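Serine proteinase inhibitor 1 (Myxoma virus, PDB 6BJ5) inhibits serine endopeptidases as a poxviral member of the serpin family and contributes to the virulence of the virus. Local coordinates at residues V84-P88 / E89-E93; V105-S109 / E110-D114; S230-R233 / F234-N238; L266-R269 / D270-D273; Q281-S285 / N286-V290. One frame throughout, in Å; residues are numbered along the deposited sequence.

Contact 1: residues V84-P88 / E89-E93; sequences VPLRP and EFTAE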
# COMPACT_ATOMS: atom_id res chain seq x y z
N VAL A 84 -29.33 0.05 -9.23
CA VAL A 84 -29.33 0.30 -7.78
C VAL A 84 -29.83 1.70 -7.45
O VAL A 84 -29.18 2.70 -7.79
CB VAL A 84 -27.92 0.12 -7.20
CG1 VAL A 84 -27.94 0.37 -5.71
CG2 VAL A 84 -27.34 -1.23 -7.56
N PRO A 85 -30.94 1.84 -6.73
CA PRO A 85 -31.36 3.16 -6.28
C PRO A 85 -30.40 3.69 -5.23
O PRO A 85 -30.02 2.99 -4.30
CB PRO A 85 -32.76 2.92 -5.70
CG PRO A 85 -32.73 1.49 -5.29
CD PRO A 85 -31.87 0.78 -6.29
N LEU A 86 -29.96 4.92 -5.43
CA LEU A 86 -29.11 5.63 -4.49
C LEU A 86 -29.89 6.82 -3.96
O LEU A 86 -30.48 7.57 -4.74
CB LEU A 86 -27.81 6.08 -5.17
CG LEU A 86 -26.60 5.14 -5.14
CD1 LEU A 86 -26.93 3.67 -5.13
CD2 LEU A 86 -25.60 5.48 -6.26
N ARG A 87 -29.92 6.97 -2.63
CA ARG A 87 -30.40 8.21 -2.04
C ARG A 87 -29.69 9.38 -2.69
O ARG A 87 -28.46 9.39 -2.76
CB ARG A 87 -30.16 8.26 -0.53
CG ARG A 87 -30.58 7.02 0.25
CD ARG A 87 -30.85 7.32 1.74
NE ARG A 87 -31.18 6.07 2.41
CZ ARG A 87 -32.42 5.60 2.54
NH1 ARG A 87 -32.62 4.44 3.14
NH2 ARG A 87 -33.46 6.31 2.09
N PRO A 88 -30.41 10.37 -3.19
CA PRO A 88 -29.73 11.53 -3.79
C PRO A 88 -28.77 12.24 -2.85
O PRO A 88 -27.77 12.81 -3.32
CB PRO A 88 -30.90 12.43 -4.23
CG PRO A 88 -32.08 11.96 -3.41
CD PRO A 88 -31.88 10.49 -3.23
N GLU A 89 -29.02 12.19 -1.53
CA GLU A 89 -28.11 12.84 -0.59
C GLU A 89 -26.78 12.11 -0.47
O GLU A 89 -25.79 12.72 -0.09
CB GLU A 89 -28.74 12.98 0.80
CG GLU A 89 -30.20 13.40 0.80
CD GLU A 89 -31.17 12.24 0.62
OE1 GLU A 89 -32.24 12.26 1.27
OE2 GLU A 89 -30.86 11.31 -0.15
N PHE A 90 -26.74 10.84 -0.86
CA PHE A 90 -25.47 10.14 -0.85
C PHE A 90 -24.61 10.60 -2.02
O PHE A 90 -23.45 10.98 -1.83
CB PHE A 90 -25.70 8.62 -0.92
CG PHE A 90 -24.46 7.84 -1.22
CD1 PHE A 90 -23.56 7.53 -0.21
CD2 PHE A 90 -24.16 7.46 -2.51
CE1 PHE A 90 -22.39 6.82 -0.49
CE2 PHE A 90 -23.00 6.75 -2.81
CZ PHE A 90 -22.12 6.43 -1.79
N THR A 91 -25.21 10.67 -3.21
CA THR A 91 -24.44 11.08 -4.38
C THR A 91 -24.06 12.55 -4.29
O THR A 91 -23.04 12.97 -4.84
CB THR A 91 -25.22 10.77 -5.66
OG1 THR A 91 -26.53 11.32 -5.58
CG2 THR A 91 -25.34 9.25 -5.83
N ALA A 92 -24.90 13.35 -3.63
CA ALA A 92 -24.52 14.74 -3.36
C ALA A 92 -23.34 14.78 -2.39
O ALA A 92 -22.31 15.40 -2.68
CB ALA A 92 -25.71 15.52 -2.80
N GLU A 93 -23.49 14.10 -1.25
CA GLU A 93 -22.41 14.01 -0.28
C GLU A 93 -21.16 13.42 -0.91
O GLU A 93 -20.06 13.96 -0.76
CB GLU A 93 -22.86 13.14 0.90
CG GLU A 93 -21.77 12.72 1.87
CD GLU A 93 -21.51 13.73 2.97
OE1 GLU A 93 -22.30 14.69 3.09
OE2 GLU A 93 -20.51 13.56 3.72
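Pro88 and Glu89 lie side by side with their side chains pointing the same way, and the carboxylate of Glu89 folds back over the proline ring. A bend at chi2 (85°) turns the chain of Glu89 round, bringing OE2 to 3.3 Å from CD of Pro88 and 3.2 Å from CB of Arg87; Glu89 is poorly ordered, so the position of its carboxylate is uncertain. The guanidinium of Arg87 runs off in another direction, where NE donates to Gly280 O. With 5.8 Å between Arg87 NE and Glu89 OE2, the opposite charges may attract one another at a distance but form no salt bridge. These residues build the first turn of helix 88-98, which follows strand 73-81 in the serpin fold: Arg87 is at the N-cap position, and Pro88 has no N-H to leave without a partner in the opening turn. The carbonyl oxygen Arg87 O accepts Phe90 N at 2.9 Å. Two donors grip Pro88 O from one face of its carbonyl, Ala92 N at 2.9 Å and the hydroxyl OG1 of Thr91 at 3.0 Å. In Thr91 a chi1 of 52° swings OG1 back to that oxygen and leaves the methyl CG2 to cross Leu86 at about a right angle, 3.8 Å from its CD2.

Contact 2: residues V105-S109 / E110-D114; sequences VTFNS and ENVKD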
# COMPACT_ATOMS: atom_id res chain seq x y z
N VAL A 105 -23.19 2.15 -14.04
CA VAL A 105 -22.48 1.17 -14.85
C VAL A 105 -23.37 -0.06 -14.89
O VAL A 105 -24.29 -0.20 -14.08
CB VAL A 105 -21.09 0.88 -14.21
CG1 VAL A 105 -21.22 -0.12 -13.11
CG2 VAL A 105 -20.04 0.46 -15.20
N THR A 106 -23.15 -0.94 -15.87
CA THR A 106 -23.89 -2.20 -15.93
C THR A 106 -22.93 -3.35 -15.67
O THR A 106 -22.17 -3.72 -16.56
CB THR A 106 -24.57 -2.41 -17.28
OG1 THR A 106 -25.45 -1.32 -17.56
CG2 THR A 106 -25.38 -3.70 -17.24
N PHE A 107 -23.01 -3.95 -14.49
CA PHE A 107 -22.01 -4.95 -14.17
C PHE A 107 -22.22 -6.32 -14.81
O PHE A 107 -21.54 -7.27 -14.40
CB PHE A 107 -21.87 -5.12 -12.65
CG PHE A 107 -21.02 -4.05 -12.00
CD1 PHE A 107 -19.64 -4.05 -12.20
CD2 PHE A 107 -21.59 -3.09 -11.17
CE1 PHE A 107 -18.84 -3.10 -11.62
CE2 PHE A 107 -20.78 -2.12 -10.57
CZ PHE A 107 -19.42 -2.13 -10.80
N ASN A 108 -23.11 -6.48 -15.79
CA ASN A 108 -23.21 -7.76 -16.48
C ASN A 108 -22.66 -7.69 -17.90
O ASN A 108 -22.02 -8.65 -18.35
CB ASN A 108 -24.68 -8.24 -16.49
CG ASN A 108 -24.89 -9.60 -17.18
OD1 ASN A 108 -24.03 -10.11 -17.90
ND2 ASN A 108 -26.02 -10.23 -16.88
N SER A 109 -22.81 -6.56 -18.59
CA SER A 109 -22.34 -6.43 -19.97
C SER A 109 -20.85 -6.75 -20.11
O SER A 109 -20.14 -6.97 -19.12
CB SER A 109 -22.63 -5.03 -20.51
OG SER A 109 -21.83 -4.04 -19.88
N GLU A 110 -20.37 -6.75 -21.35
CA GLU A 110 -19.01 -7.19 -21.63
C GLU A 110 -18.00 -6.06 -21.61
O GLU A 110 -16.85 -6.28 -21.22
CB GLU A 110 -18.96 -7.90 -22.98
CG GLU A 110 -20.03 -8.96 -23.13
CD GLU A 110 -19.52 -10.21 -23.84
OE1 GLU A 110 -20.13 -11.28 -23.69
OE2 GLU A 110 -18.48 -10.12 -24.53
N ASN A 111 -18.39 -4.85 -22.01
CA ASN A 111 -17.47 -3.72 -21.99
C ASN A 111 -17.49 -2.95 -20.67
O ASN A 111 -16.94 -1.85 -20.60
CB ASN A 111 -17.77 -2.77 -23.17
CG ASN A 111 -19.24 -2.38 -23.27
OD1 ASN A 111 -20.12 -3.24 -23.38
ND2 ASN A 111 -19.51 -1.08 -23.23
N VAL A 112 -18.09 -3.52 -19.61
CA VAL A 112 -18.06 -2.84 -18.31
C VAL A 112 -16.61 -2.58 -17.89
O VAL A 112 -16.24 -1.46 -17.54
CB VAL A 112 -18.86 -3.64 -17.25
CG1 VAL A 112 -18.13 -4.88 -16.76
CG2 VAL A 112 -19.21 -2.76 -16.07
N LYS A 113 -15.76 -3.60 -18.02
CA LYS A 113 -14.33 -3.42 -17.86
C LYS A 113 -13.79 -2.31 -18.75
O LYS A 113 -12.97 -1.49 -18.33
CB LYS A 113 -13.63 -4.72 -18.18
CG LYS A 113 -13.88 -5.77 -17.19
CD LYS A 113 -12.66 -6.00 -16.49
CE LYS A 113 -12.42 -7.37 -16.44
NZ LYS A 113 -11.02 -7.61 -16.38
N ASP A 114 -14.22 -2.31 -20.01
CA ASP A 114 -13.74 -1.29 -20.94
C ASP A 114 -14.19 0.09 -20.48
O ASP A 114 -13.38 1.02 -20.44
CB ASP A 114 -14.23 -1.60 -22.36
CG ASP A 114 -13.73 -2.96 -22.86
OD1 ASP A 114 -12.75 -3.48 -22.27
OD2 ASP A 114 -14.32 -3.49 -23.83
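Val112 pushes its CG2 methyl into the bend formed by residues 105 to 109, crossing both Val105 and Phe107 at about a right angle. Val112 CG2 stands anti to its own backbone N (chi1 75° being measured to CG1), and this turns it toward CG2 of Val105, 3.4 Å away, and toward CD1 of the Phe107 ring at 4.1 Å, which it meets obliquely. Val112 CG2 also lies 3.2 Å from Thr106 O, a close methyl-to-carbonyl approach. The other branch, Val112 CG1, rests 3.7 Å from Ser109 O, so one valine touches the start and the end of the turn at once. Val105 also packs on the aromatic ring, its CG1 lying over one face of Phe107 toward the rim. Ser109 OG donates a weak hydrogen bond of 3.4 Å to Thr106 O, across the bend. Asn111 occupies the N-cap position of the following helix, although its side chain makes no capping bond. The connection leads from strand 103-105, at the edge of the large serpin sheet, into helix 112-120: Ile116, one turn on, packs against Val105 and Phe107, the carboxylate oxygen OD1 of Asp81, at the end of strand 73-81, accepts Phe107 N, and Lys113 forms a salt bridge with Asp133.

Contact 3: residues S230-R233 / F234-N238; sequences SLVR and FWIRN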
# COMPACT_ATOMS: atom_id res chain seq x y z
N SER A 230 3.09 4.22 16.37
CA SER A 230 3.97 4.63 17.47
C SER A 230 5.41 4.24 17.17
O SER A 230 6.32 5.07 17.21
CB SER A 230 3.50 4.00 18.79
OG SER A 230 4.04 2.70 18.99
N LEU A 231 5.61 2.98 16.77
CA LEU A 231 6.95 2.53 16.46
C LEU A 231 7.57 3.36 15.36
O LEU A 231 8.75 3.71 15.43
CB LEU A 231 6.92 1.05 16.08
CG LEU A 231 8.30 0.50 15.82
CD1 LEU A 231 9.16 0.69 17.06
CD2 LEU A 231 8.19 -0.98 15.47
N VAL A 232 6.78 3.73 14.35
CA VAL A 232 7.31 4.52 13.24
C VAL A 232 7.72 5.91 13.71
O VAL A 232 8.78 6.42 13.34
CB VAL A 232 6.30 4.59 12.08
CG1 VAL A 232 6.78 5.58 11.05
CG2 VAL A 232 6.12 3.21 11.47
N ARG A 233 6.87 6.57 14.50
CA ARG A 233 7.25 7.90 14.98
C ARG A 233 8.45 7.81 15.92
O ARG A 233 9.31 8.70 15.92
CB ARG A 233 6.06 8.58 15.66
CG ARG A 233 4.87 8.92 14.75
CD ARG A 233 3.85 9.74 15.53
NE ARG A 233 3.59 9.05 16.79
CZ ARG A 233 2.54 8.26 17.01
NH1 ARG A 233 1.63 8.07 16.06
NH2 ARG A 233 2.42 7.66 18.19
N PHE A 234 8.52 6.74 16.71
CA PHE A 234 9.70 6.46 17.52
C PHE A 234 10.95 6.41 16.66
O PHE A 234 11.94 7.10 16.94
CB PHE A 234 9.49 5.13 18.25
CG PHE A 234 10.67 4.66 19.06
CD1 PHE A 234 10.75 3.33 19.44
CD2 PHE A 234 11.67 5.53 19.47
CE1 PHE A 234 11.81 2.87 20.19
CE2 PHE A 234 12.74 5.06 20.20
CZ PHE A 234 12.80 3.73 20.57
N TRP A 235 10.91 5.60 15.60
CA TRP A 235 12.00 5.58 14.63
C TRP A 235 12.36 6.98 14.18
O TRP A 235 13.53 7.35 14.18
CB TRP A 235 11.63 4.72 13.41
CG TRP A 235 11.55 3.26 13.68
CD1 TRP A 235 12.08 2.59 14.75
CD2 TRP A 235 10.87 2.28 12.88
NE1 TRP A 235 11.79 1.26 14.65
CE2 TRP A 235 11.04 1.04 13.52
CE3 TRP A 235 10.14 2.34 11.69
CZ2 TRP A 235 10.52 -0.16 13.00
CZ3 TRP A 235 9.60 1.14 11.17
CH2 TRP A 235 9.79 -0.08 11.83
N ILE A 236 11.36 7.78 13.80
CA ILE A 236 11.70 9.08 13.24
C ILE A 236 12.34 9.98 14.28
O ILE A 236 13.22 10.79 13.95
CB ILE A 236 10.46 9.73 12.59
CG1 ILE A 236 10.07 8.93 11.35
CG2 ILE A 236 10.75 11.21 12.25
CD1 ILE A 236 8.75 9.31 10.74
N ARG A 237 11.93 9.86 15.55
CA ARG A 237 12.50 10.73 16.57
C ARG A 237 13.92 10.31 16.91
O ARG A 237 14.79 11.16 17.14
CB ARG A 237 11.64 10.75 17.84
CG ARG A 237 10.22 11.31 17.67
CD ARG A 237 9.43 11.38 18.99
NE ARG A 237 9.57 10.19 19.82
CZ ARG A 237 8.60 9.31 20.04
NH1 ARG A 237 7.41 9.47 19.47
NH2 ARG A 237 8.82 8.25 20.81
N ASN A 238 14.18 9.01 16.96
CA ASN A 238 15.45 8.50 17.46
C ASN A 238 16.49 8.21 16.39
O ASN A 238 17.60 7.80 16.73
CB ASN A 238 15.22 7.24 18.31
CG ASN A 238 14.62 7.56 19.66
OD1 ASN A 238 13.81 8.48 19.80
ND2 ASN A 238 15.09 6.85 20.68
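Four consecutive backbone bonds from residue i+4 back to residue i run along helix 229-238, from the nearly straight Phe234 N to Ser230 O (2.8 Å, N-H...O angle 167°) through to Arg237 N on Arg233 O (2.9 Å). On one flank Leu231 leans over the indole of Trp235. A chi1 of -177° carries CG away from the leucine's own N and sends Leu231 CD2 to 3.5 Å from Trp235 CZ2 and Leu231 CD1 to 3.6 Å from Trp235 NE1, so that both branches spread over one face of the indole, the face on which Leu231 O also lies toward the rim. Leu231 CD1 also reaches Phe234 CD1 at 3.9 Å, meeting that ring obliquely. Val232 comes to the six-membered part of the indole, its CG2 standing 4.1 Å from Trp235 CZ3, while its CG1 meets the CD1 methyl of Ile236. Arg237, bent at chi3, curls back along the helix and lays one face of its guanidinium over the backbone of Arg233 and Phe234. Tyr198 OH takes the indole N-H, and the rings of Phe191 and Tyr198 also meet Trp235; in the second protein chain of the assembly, Leu19 packs on this tryptophan and Tyr21 on Ile236. The helix is thus amphipathic, with the indole buried and its one polar atom satisfied, whereas Arg233 and Arg237 hold like charges near each other (Arg233 NE to Arg237 NH1, 4.7 Å), which may repel weakly; both residues are exposed, so solvent would probably screen them, although Arg233 also packs on Thr26 of the second chain.

Contact 4: residues L266-R269 / D270-D273; sequences LGVR and DAFD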
# COMPACT_ATOMS: atom_id res chain seq x y z
N LEU A 266 -9.48 -7.65 11.79
CA LEU A 266 -9.28 -6.34 12.39
C LEU A 266 -10.58 -5.68 12.78
O LEU A 266 -10.62 -4.47 13.02
CB LEU A 266 -8.48 -5.42 11.47
CG LEU A 266 -7.04 -5.83 11.26
CD1 LEU A 266 -6.39 -5.04 10.10
CD2 LEU A 266 -6.31 -5.56 12.57
N GLY A 267 -11.67 -6.45 12.83
CA GLY A 267 -12.93 -5.96 13.34
C GLY A 267 -13.93 -5.48 12.30
O GLY A 267 -15.02 -5.04 12.69
N VAL A 268 -13.61 -5.55 11.01
CA VAL A 268 -14.55 -5.14 9.97
C VAL A 268 -15.32 -6.39 9.54
O VAL A 268 -14.86 -7.17 8.71
CB VAL A 268 -13.84 -4.45 8.80
CG1 VAL A 268 -14.88 -4.03 7.76
CG2 VAL A 268 -13.00 -3.23 9.28
N ARG A 269 -16.48 -6.60 10.13
CA ARG A 269 -17.20 -7.84 9.88
C ARG A 269 -18.57 -7.62 9.28
O ARG A 269 -18.98 -8.39 8.41
CB ARG A 269 -17.33 -8.63 11.19
CG ARG A 269 -16.02 -9.08 11.84
CD ARG A 269 -16.29 -9.99 13.02
NE ARG A 269 -15.10 -10.36 13.78
CZ ARG A 269 -14.30 -11.38 13.50
NH1 ARG A 269 -14.55 -12.16 12.46
NH2 ARG A 269 -13.26 -11.63 14.28
N ASP A 270 -19.29 -6.57 9.73
CA ASP A 270 -20.67 -6.38 9.27
C ASP A 270 -20.73 -6.10 7.78
O ASP A 270 -21.65 -6.56 7.09
CB ASP A 270 -21.35 -5.23 10.04
CG ASP A 270 -21.95 -5.67 11.36
OD1 ASP A 270 -21.89 -6.88 11.69
OD2 ASP A 270 -22.57 -4.82 12.05
N ALA A 271 -19.76 -5.35 7.26
CA ALA A 271 -19.76 -5.01 5.85
C ALA A 271 -19.84 -6.25 4.97
O ALA A 271 -20.46 -6.21 3.90
CB ALA A 271 -18.52 -4.19 5.50
N PHE A 272 -19.29 -7.38 5.43
CA PHE A 272 -19.28 -8.61 4.64
C PHE A 272 -20.49 -9.49 4.87
O PHE A 272 -20.69 -10.45 4.12
CB PHE A 272 -18.04 -9.46 4.93
CG PHE A 272 -16.75 -8.77 4.61
CD1 PHE A 272 -16.14 -7.94 5.54
CD2 PHE A 272 -16.16 -8.93 3.36
CE1 PHE A 272 -14.95 -7.30 5.24
CE2 PHE A 272 -14.98 -8.29 3.05
CZ PHE A 272 -14.37 -7.47 3.99
N ASP A 273 -21.31 -9.19 5.88
CA ASP A 273 -22.39 -10.08 6.24
C ASP A 273 -23.67 -9.53 5.63
O ASP A 273 -24.11 -8.44 6.01
CB ASP A 273 -22.52 -10.16 7.76
CG ASP A 273 -23.65 -11.05 8.22
OD1 ASP A 273 -24.40 -11.60 7.37
OD2 ASP A 273 -23.79 -11.19 9.45
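The ring of Phe272 turns an edge to the backbone of Val268 and Arg269, whose carbonyl oxygens both lie near the ring plane. Val268 O is 3.5 Å from each of Phe272 CD1 and Phe272 CE1, so the weakly positive rim hydrogens face a carbonyl oxygen, while the side chain of Val268 runs at an angle to that of Phe272, its CG1 4.1 Å from Phe272 CE1. That methyl also touches CB of Ala271. The backbone closes over the same place: Phe272 N donates to Arg269 O at 3.2 Å, and Asp273 N bonds to Asp270 O. This tight turn directly follows a Schellman motif, in which Gly267, at positive phi, ends helix 260-265 with Gly267 N on Gln264 O and Val268 N on Leu263 O. Arg260 and Gln264 of that helix reach the ring of Phe272, and Val290 packs against it from further along the same connection, before strand 293-302. From helix 53-58, Glu58 OE1 accepts both Arg269 N and Asp270 N. The buried carboxylate of Asp270 spends its two oxygens on different partners, OD1 in a salt bridge with Arg276 and OD2 on Asn54 ND2, an arrangement that would favour its charged form.

Contact 5: residues Q281-S285 / N286-V290; sequences QASPS and NDLYV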
# COMPACT_ATOMS: atom_id res chain seq x y z
N GLN A 281 -27.23 4.46 4.16
CA GLN A 281 -26.98 5.85 3.78
C GLN A 281 -26.78 6.00 2.28
O GLN A 281 -27.01 7.07 1.71
CB GLN A 281 -25.76 6.40 4.52
CG GLN A 281 -25.91 6.31 6.00
CD GLN A 281 -27.07 7.15 6.46
OE1 GLN A 281 -28.15 6.64 6.76
NE2 GLN A 281 -26.87 8.47 6.46
N ALA A 282 -26.37 4.92 1.62
CA ALA A 282 -26.21 4.96 0.18
C ALA A 282 -27.50 4.56 -0.50
O ALA A 282 -27.92 5.17 -1.49
CB ALA A 282 -25.10 4.01 -0.28
N SER A 283 -28.11 3.50 -0.00
CA SER A 283 -29.15 2.84 -0.74
C SER A 283 -30.36 2.45 0.13
O SER A 283 -30.19 1.73 1.12
CB SER A 283 -28.52 1.62 -1.39
OG SER A 283 -29.48 0.86 -2.06
N PRO A 284 -31.55 2.91 -0.22
CA PRO A 284 -32.76 2.29 0.34
C PRO A 284 -32.89 0.80 -0.03
O PRO A 284 -33.73 0.12 0.58
CB PRO A 284 -33.90 3.16 -0.22
CG PRO A 284 -33.32 3.91 -1.41
CD PRO A 284 -31.82 3.79 -1.37
N SER A 285 -32.13 0.30 -1.01
CA SER A 285 -32.14 -1.12 -1.35
C SER A 285 -32.05 -2.05 -0.14
O SER A 285 -32.78 -3.05 -0.08
CB SER A 285 -31.00 -1.46 -2.33
OG SER A 285 -30.76 -2.85 -2.40
N ASN A 286 -31.14 -1.78 0.80
CA ASN A 286 -30.83 -2.74 1.86
C ASN A 286 -30.36 -4.06 1.25
O ASN A 286 -30.57 -5.13 1.82
CB ASN A 286 -32.02 -3.01 2.80
CG ASN A 286 -32.61 -1.73 3.40
OD1 ASN A 286 -31.95 -0.69 3.43
ND2 ASN A 286 -33.84 -1.82 3.92
N ASP A 287 -29.72 -3.98 0.08
CA ASP A 287 -29.13 -5.15 -0.54
C ASP A 287 -27.74 -4.86 -1.12
O ASP A 287 -27.32 -5.51 -2.08
CB ASP A 287 -30.07 -5.74 -1.60
CG ASP A 287 -29.81 -7.23 -1.84
OD1 ASP A 287 -30.38 -8.05 -1.09
OD2 ASP A 287 -29.04 -7.59 -2.76
N LEU A 288 -27.01 -3.95 -0.50
CA LEU A 288 -25.65 -3.68 -0.93
C LEU A 288 -24.68 -4.04 0.20
O LEU A 288 -24.77 -3.49 1.29
CB LEU A 288 -25.49 -2.21 -1.31
CG LEU A 288 -26.39 -1.70 -2.45
CD1 LEU A 288 -26.19 -0.21 -2.66
CD2 LEU A 288 -26.12 -2.47 -3.73
N TYR A 289 -23.75 -4.96 -0.08
CA TYR A 289 -22.76 -5.35 0.90
C TYR A 289 -21.48 -5.69 0.16
O TYR A 289 -21.45 -5.79 -1.06
CB TYR A 289 -23.23 -6.53 1.74
CG TYR A 289 -23.47 -7.75 0.91
CD1 TYR A 289 -22.54 -8.78 0.87
CD2 TYR A 289 -24.61 -7.87 0.13
CE1 TYR A 289 -22.75 -9.90 0.09
CE2 TYR A 289 -24.83 -8.97 -0.65
CZ TYR A 289 -23.90 -9.99 -0.67
OH TYR A 289 -24.12 -11.10 -1.45
N VAL A 290 -20.43 -5.83 0.94
CA VAL A 290 -19.09 -6.06 0.42
C VAL A 290 -18.83 -7.55 0.34
O VAL A 290 -19.07 -8.29 1.30
CB VAL A 290 -18.05 -5.37 1.30
CG1 VAL A 290 -16.65 -5.70 0.82
CG2 VAL A 290 -18.32 -3.87 1.32
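The geometry fits an ST turn at the start of the bend in the long connection before strand 293-302, and its serine, Ser283, is also the residue that Leu288 packs on. With chi1 at 176°, Ser283 OG extends away from its own N and accepts Ser285 N at 2.9 Å, with a bent N-H...O angle of 133°. The same OG probably also bonds to Pro85 O, which would link the bend to the loop ahead of helix 88-98; both bonds are less certain than the distance suggests, because this hydroxyl lies too near a neighbouring atom in the model. Leu288 brings its CD1 methyl up to the serine, modelled 3.2 Å from Ser283 CB, a separation probably too short, with Leu288 CG further back at 4.1 Å from that carbon, while its side chain also packs on Val84. Between serine and leucine the chain reverses. Pro284 and Ser285 have helical backbone angles, Asn286 then takes the left-handed conformation (phi 58°), which asparagine tolerates well, and from Leu288 on the chain is extended toward the serpin sheet. The amide of Asn286 turns back toward the backbone, its CG 3.6 Å from Pro284 O, on the exposed outer side of the bend. Ser285 OG lies beside the next residues, 3.1 Å from CB of Asp287 and 2.9 Å from Asp287 N. Beyond the turn, Tyr289 packs on Pro274 and Ala277, whereas before it Ala282 pairs through its backbone with Arg87 and rests its methyl on Ala50.

Contacts 1, 5 and 4 form a chain of neighbours. Contacts 1 and 5 have centres about 11 Å apart and join where Arg87 N meets Ala282 O at 2.9 Å; contacts 5 and 4, about 15 Å apart between centres, join through Val290 N and Ala271 O at 3.0 Å. Contact 2 lies beside the first pair without touching, its nearest atoms about 7 Å from contact 1. Contact 3 stands at the far end of the molecule, about 46 Å from contact 2 between centres. In the large sheet, strand 305-314 lies between 142-153 and 293-302, consistent with the inserted reactive-centre loop of a cleaved serpin.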